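Local coordinates for protein imidazoleglycerol-phosphate dehydratase (Pyrococcus furiosus, PDB 5DNL) that catalyses the dehydration of imidazoleglycerol phosphate to imidazole acetol phosphate, the sixth step of histidine biosynthesis, at residues Val12-Lys17 / Glu64-Asn69; Ile20-Leu25 / Met42-Thr47. All blocks are in the same frame, centred on the assembly; numbering follows the deposited sequence.

Contact 1: Val12-Lys17 / Glu64-Asn69; sequences VEIGKK and EALREN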
loop_
_atom_site.group_PDB
_atom_site.type_symbol
_atom_site.label_atom_id
_atom_site.label_comp_id
_atom_site.label_asym_id
_atom_site.label_seq_id
_atom_site.Cartn_x
_atom_site.Cartn_y
_atom_site.Cartn_z
ATOM N N VAL A 12 -9.166 -30.841 -46.806
ATOM C CA VAL A 12 -10.318 -29.955 -46.643
ATOM C C VAL A 12 -10.890 -29.655 -48.020
ATOM O O VAL A 12 -10.207 -29.054 -48.852
ATOM C CB VAL A 12 -9.932 -28.623 -45.962
ATOM C CG1 VAL A 12 -11.119 -27.650 -45.973
ATOM C CG2 VAL A 12 -9.416 -28.867 -44.548
ATOM N N GLU A 13 -12.148 -30.051 -48.232
ATOM C CA GLU A 13 -12.854 -29.827 -49.510
ATOM C C GLU A 13 -14.123 -29.029 -49.267
ATOM O O GLU A 13 -15.084 -29.553 -48.721
ATOM C CB GLU A 13 -13.181 -31.159 -50.183
ATOM C CG GLU A 13 -11.959 -31.917 -50.658
ATOM C CD GLU A 13 -12.316 -33.229 -51.327
ATOM O OE1 GLU A 13 -12.796 -34.145 -50.627
ATOM O OE2 GLU A 13 -12.111 -33.345 -52.551
ATOM N N ILE A 14 -14.102 -27.753 -49.640
ATOM C CA ILE A 14 -15.241 -26.868 -49.438
ATOM C C ILE A 14 -16.255 -27.072 -50.565
ATOM O O ILE A 14 -15.884 -27.205 -51.729
ATOM C CB ILE A 14 -14.796 -25.388 -49.345
ATOM C CG1 ILE A 14 -13.840 -25.222 -48.154
ATOM C CG2 ILE A 14 -16.002 -24.458 -49.210
ATOM C CD1 ILE A 14 -13.157 -23.873 -48.080
ATOM N N GLY A 15 -17.530 -27.082 -50.198
ATOM C CA GLY A 15 -18.624 -27.260 -51.154
ATOM C C GLY A 15 -19.012 -28.700 -51.439
ATOM O O GLY A 15 -19.942 -28.936 -52.204
ATOM N N LYS A 16 -18.313 -29.661 -50.836
ATOM C CA LYS A 16 -18.638 -31.073 -50.969
ATOM C C LYS A 16 -19.332 -31.528 -49.701
ATOM O O LYS A 16 -18.866 -31.273 -48.588
ATOM C CB LYS A 16 -17.376 -31.908 -51.221
ATOM C CG LYS A 16 -16.690 -31.626 -52.552
ATOM C CD LYS A 16 -17.489 -32.161 -53.735
ATOM C CE LYS A 16 -16.848 -31.799 -55.066
ATOM N NZ LYS A 16 -16.945 -30.345 -55.380
ATOM N N LYS A 17 -20.479 -32.174 -49.866
ATOM C CA LYS A 17 -21.168 -32.792 -48.752
ATOM C C LYS A 17 -20.308 -33.957 -48.317
ATOM O O LYS A 17 -19.781 -34.702 -49.143
ATOM C CB LYS A 17 -22.578 -33.246 -49.145
ATOM C CG LYS A 17 -23.522 -32.078 -49.366
ATOM C CD LYS A 17 -24.858 -32.495 -49.951
ATOM C CE LYS A 17 -25.733 -31.273 -50.181
ATOM N NZ LYS A 17 -27.081 -31.628 -50.697
ATOM N N GLU A 64 -6.014 -22.198 -46.480
ATOM C CA GLU A 64 -5.598 -22.346 -47.877
ATOM C C GLU A 64 -6.797 -22.694 -48.744
ATOM O O GLU A 64 -6.934 -22.171 -49.857
ATOM C CB GLU A 64 -4.549 -23.437 -47.994
ATOM C CG GLU A 64 -3.202 -23.072 -47.394
ATOM C CD GLU A 64 -2.208 -24.228 -47.466
ATOM O OE1 GLU A 64 -2.599 -25.405 -47.678
ATOM O OE2 GLU A 64 -1.017 -23.969 -47.288
ATOM N N ALA A 65 -7.683 -23.535 -48.224
ATOM C CA ALA A 65 -8.893 -23.941 -48.968
ATOM C C ALA A 65 -9.814 -22.759 -49.159
ATOM O O ALA A 65 -10.346 -22.535 -50.261
ATOM C CB ALA A 65 -9.610 -25.088 -48.301
ATOM N N LEU A 66 -9.998 -21.952 -48.115
ATOM C CA LEU A 66 -10.807 -20.749 -48.239
ATOM C C LEU A 66 -10.198 -19.759 -49.230
ATOM O O LEU A 66 -10.915 -19.139 -49.993
ATOM C CB LEU A 66 -10.995 -20.072 -46.878
ATOM C CG LEU A 66 -11.885 -20.844 -45.916
ATOM C CD1 LEU A 66 -11.610 -20.411 -44.480
ATOM C CD2 LEU A 66 -13.361 -20.631 -46.235
ATOM N N ARG A 67 -8.887 -19.605 -49.194
ATOM C CA ARG A 67 -8.193 -18.708 -50.099
ATOM C C ARG A 67 -8.375 -19.152 -51.563
ATOM O O ARG A 67 -8.709 -18.325 -52.410
ATOM C CB ARG A 67 -6.718 -18.592 -49.712
ATOM C CG ARG A 67 -5.823 -17.889 -50.719
ATOM C CD ARG A 67 -6.240 -16.483 -51.030
ATOM N NE ARG A 67 -5.998 -15.584 -49.902
ATOM C CZ ARG A 67 -6.006 -14.258 -49.975
ATOM N NH1 ARG A 67 -5.727 -13.540 -48.894
ATOM N NH2 ARG A 67 -6.306 -13.632 -51.110
ATOM N N GLU A 68 -8.203 -20.444 -51.816
ATOM C CA GLU A 68 -8.404 -21.001 -53.163
ATOM C C GLU A 68 -9.826 -20.757 -53.653
ATOM O O GLU A 68 -10.004 -20.489 -54.836
ATOM C CB GLU A 68 -8.080 -22.487 -53.152
ATOM C CG GLU A 68 -8.197 -23.186 -54.501
ATOM C CD GLU A 68 -7.922 -24.663 -54.378
ATOM O OE1 GLU A 68 -8.656 -25.345 -53.641
ATOM O OE2 GLU A 68 -6.967 -25.143 -55.007
ATOM N N ASN A 69 -10.807 -20.799 -52.755
ATOM C CA ASN A 69 -12.225 -20.653 -53.092
ATOM C C ASN A 69 -12.670 -19.191 -53.281
ATOM O O ASN A 69 -13.794 -18.959 -53.743
ATOM C CB ASN A 69 -13.048 -21.345 -51.991
ATOM C CG ASN A 69 -14.477 -21.636 -52.387
ATOM O OD1 ASN A 69 -15.414 -21.124 -51.770
ATOM N ND2 ASN A 69 -14.657 -22.483 -53.392
#
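Strand 12-14 passes over the last turns of helix 51-69 with its axis 8.6 Å from that of segment 64-69 and at 32° to it; Val12 and Ala65 bring the two backbones nearest, with 6.6 Å between their CA atoms. Alternation along the strand turns Val12 and Ile14 toward the helix and Glu13 away from it. Ile14 carries most of the contact. Its CG1 stands anti to the carbonyl carbon (chi1 -60°) and the chain then runs extended, so the terminal CD1 reaches across to the helix. There CD1 lies 3.8 Å from Ala65 CB and 3.7 Å from Leu66 CD2, and it also rests against the peptide between them, 3.7 Å from Leu66 N. Ala65 suits this place because its lone methyl lets the strand come close: CB meets Ile14 CD1 and, at 3.8 Å, Val12 CG1, the branch of the valine that is anti to the backbone N. Leu66 bends its end toward the strand while it packs on Leu126 and Leu130 of helix 116-130. A type II beta turn from Glu13 to Lys16 then leads the chain away, and at Gly15 (phi 88°) a CB would jam against Ile14 O, which calls for glycine. No hydrogen bond joins the segments, so sheet and helix are held here by dispersion and the exclusion of water from aliphatic groups.

Contact 2: Ile20-Leu25 / Met42-Thr47; sequences IKTNDL and MRITAT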
loop_
_atom_site.group_PDB
_atom_site.type_symbol
_atom_site.label_atom_id
_atom_site.label_comp_id
_atom_site.label_asym_id
_atom_site.label_seq_id
_atom_site.Cartn_x
_atom_site.Cartn_y
_atom_site.Cartn_z
ATOM N N ILE A 20 -17.014 -34.518 -41.348
ATOM C CA ILE A 20 -15.897 -33.864 -40.666
ATOM C C ILE A 20 -15.412 -34.855 -39.622
ATOM O O ILE A 20 -16.060 -35.050 -38.595
ATOM C CB ILE A 20 -16.323 -32.535 -40.026
ATOM C CG1 ILE A 20 -16.772 -31.569 -41.128
ATOM C CG2 ILE A 20 -15.179 -31.965 -39.182
ATOM C CD1 ILE A 20 -17.295 -30.242 -40.622
ATOM N N LYS A 21 -14.261 -35.471 -39.896
ATOM C CA LYS A 21 -13.704 -36.525 -39.067
ATOM C C LYS A 21 -12.213 -36.354 -38.950
ATOM O O LYS A 21 -11.452 -36.768 -39.814
ATOM C CB LYS A 21 -14.027 -37.903 -39.664
ATOM C CG LYS A 21 -15.497 -38.257 -39.637
ATOM C CD LYS A 21 -16.008 -38.530 -38.234
ATOM C CE LYS A 21 -17.514 -38.719 -38.234
ATOM N NZ LYS A 21 -18.004 -38.999 -36.857
ATOM N N THR A 22 -11.789 -35.717 -37.863
ATOM C CA THR A 22 -10.375 -35.452 -37.622
ATOM C C THR A 22 -9.730 -36.383 -36.621
ATOM O O THR A 22 -8.529 -36.259 -36.363
ATOM C CB THR A 22 -10.202 -34.029 -37.073
ATOM O OG1 THR A 22 -10.822 -33.931 -35.782
ATOM C CG2 THR A 22 -10.800 -33.006 -38.008
ATOM N N ASN A 23 -10.506 -37.290 -36.043
ATOM C CA ASN A 23 -10.077 -38.120 -34.903
ATOM C C ASN A 23 -9.853 -37.327 -33.605
ATOM O O ASN A 23 -9.160 -37.781 -32.710
ATOM C CB ASN A 23 -8.862 -38.995 -35.266
ATOM C CG ASN A 23 -9.154 -39.904 -36.433
ATOM O OD1 ASN A 23 -10.038 -40.754 -36.345
ATOM N ND2 ASN A 23 -8.451 -39.703 -37.547
ATOM N N ASP A 24 -10.483 -36.149 -33.509
ATOM C CA ASP A 24 -10.525 -35.363 -32.281
ATOM C C ASP A 24 -11.987 -34.887 -32.187
ATOM O O ASP A 24 -12.416 -34.071 -33.012
ATOM C CB ASP A 24 -9.535 -34.205 -32.431
ATOM C CG ASP A 24 -9.559 -33.223 -31.274
ATOM O OD1 ASP A 24 -10.588 -33.070 -30.609
ATOM O OD2 ASP A 24 -8.533 -32.580 -31.054
ATOM N N LEU A 25 -12.751 -35.408 -31.222
ATOM C CA LEU A 25 -14.179 -35.115 -31.178
ATOM C C LEU A 25 -14.481 -33.654 -30.858
ATOM O O LEU A 25 -15.510 -33.122 -31.294
ATOM C CB LEU A 25 -14.920 -36.013 -30.184
ATOM C CG LEU A 25 -14.887 -37.509 -30.493
ATOM C CD1 LEU A 25 -15.703 -38.295 -29.466
ATOM C CD2 LEU A 25 -15.384 -37.797 -31.894
ATOM N N MET A 42 -18.691 -28.910 -46.162
ATOM C CA MET A 42 -17.312 -29.299 -46.402
ATOM C C MET A 42 -17.006 -30.699 -45.897
ATOM O O MET A 42 -17.650 -31.218 -44.985
ATOM C CB MET A 42 -16.324 -28.261 -45.838
ATOM C CG MET A 42 -16.486 -27.927 -44.374
ATOM S SD MET A 42 -15.367 -26.579 -43.863
ATOM C CE MET A 42 -16.155 -25.108 -44.492
ATOM N N ARG A 43 -16.013 -31.303 -46.540
ATOM C CA ARG A 43 -15.511 -32.596 -46.160
ATOM C C ARG A 43 -14.135 -32.360 -45.581
ATOM O O ARG A 43 -13.321 -31.722 -46.207
ATOM C CB ARG A 43 -15.404 -33.501 -47.387
ATOM C CG ARG A 43 -14.810 -34.875 -47.092
ATOM C CD ARG A 43 -14.984 -35.813 -48.277
ATOM N NE ARG A 43 -14.354 -37.112 -48.039
ATOM C CZ ARG A 43 -13.056 -37.393 -48.194
ATOM N NH1 ARG A 43 -12.179 -36.472 -48.602
ATOM N NH2 ARG A 43 -12.624 -38.626 -47.938
ATOM N N ILE A 44 -13.904 -32.852 -44.369
ATOM C CA ILE A 44 -12.612 -32.705 -43.712
ATOM C C ILE A 44 -12.225 -34.051 -43.136
ATOM O O ILE A 44 -12.990 -34.656 -42.392
ATOM C CB ILE A 44 -12.648 -31.624 -42.596
ATOM C CG1 ILE A 44 -13.038 -30.260 -43.169
ATOM C CG2 ILE A 44 -11.284 -31.548 -41.902
ATOM C CD1 ILE A 44 -13.170 -29.155 -42.136
ATOM N N THR A 45 -11.030 -34.520 -43.483
ATOM C CA THR A 45 -10.479 -35.741 -42.918
ATOM C C THR A 45 -9.045 -35.455 -42.491
ATOM O O THR A 45 -8.353 -34.683 -43.145
ATOM C CB THR A 45 -10.519 -36.923 -43.916
ATOM O OG1 THR A 45 -9.705 -36.633 -45.050
ATOM C CG2 THR A 45 -11.934 -37.171 -44.372
ATOM N N ALA A 46 -8.617 -36.056 -41.392
ATOM C CA ALA A 46 -7.252 -35.888 -40.920
ATOM C C ALA A 46 -6.712 -37.111 -40.209
ATOM O O ALA A 46 -7.453 -37.844 -39.548
ATOM C CB ALA A 46 -7.183 -34.702 -39.966
ATOM N N THR A 47 -5.399 -37.285 -40.314
ATOM C CA THR A 47 -4.640 -38.095 -39.393
ATOM C C THR A 47 -3.570 -37.191 -38.784
ATOM O O THR A 47 -3.127 -36.227 -39.413
ATOM C CB THR A 47 -4.016 -39.332 -40.066
ATOM O OG1 THR A 47 -3.171 -38.936 -41.139
ATOM C CG2 THR A 47 -5.117 -40.250 -40.608
#
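A left-handed beta-alpha-beta crossover, the unusual hand characteristic of the ribosomal S5 domain 2-like fold, begins and ends here: strand 20-21 leads into helix 25-38, and strand 42-48 returns parallel beside it. Lys21 lies between Ile44 and Ala46 and bonds to both. Its N donates to Ile44 O at 2.9 Å, almost straight (173°) and in the carbonyl plane, while Ala46 N reaches Lys21 O in a weak bond of 3.3 Å. Ile20 and Ile44 point to the same side, with Ile20 CG2 4.3 Å from Ile44 CB, and this apolar face is covered by helices 25-38 and 51-69; Lys21 and Thr45 occupy the other face, where the long lysine can lead its charge away. Thr22 CG2 lies alongside Ile44 CG2 at 4.2 Å, and OG1, set between the backbone N and carbonyl carbon (chi1 65°), accepts from Asp24 N at 3.2 Å in an ST turn and is also hydrogen-bonded to Asp28. An alanine here would lose the methyl and the hydroxyl, and would probably loosen the turn into the helix. Ala46 is small enough for its CB to sit 4.0 Å from Thr22 CA. Asp24 is the N-cap of helix 25-38, and its carboxylate also pairs with Arg51. Backbone bonds fix the register, and the hydroxyl of Thr22 and the carboxylate of Asp24 take up backbone N-H groups where strand gives way to helix.

Overall arrangement
The centres of the two contacts are 14 Å apart, and both involve the same mixed sheet, in which strands 8-14 and 42-48 are antiparallel neighbours and strand 20-21 lies at the end of the order within the chain. Along the sequence contact 2 is nested inside contact 1: strand 8-14, strand 20-21, helix 25-38, strand 42-48 and helix 51-69 follow in turn. The contacts also touch directly, through a salt bridge from Glu13 to Arg43 and through Val12 packing on Ile44. Contact 2 pairs strands within the sheet, whereas contact 1 seats helix 51-69 on it; that helix also carries His52 and Glu56, which bind manganese and, with His53, line the inhibitor pocket.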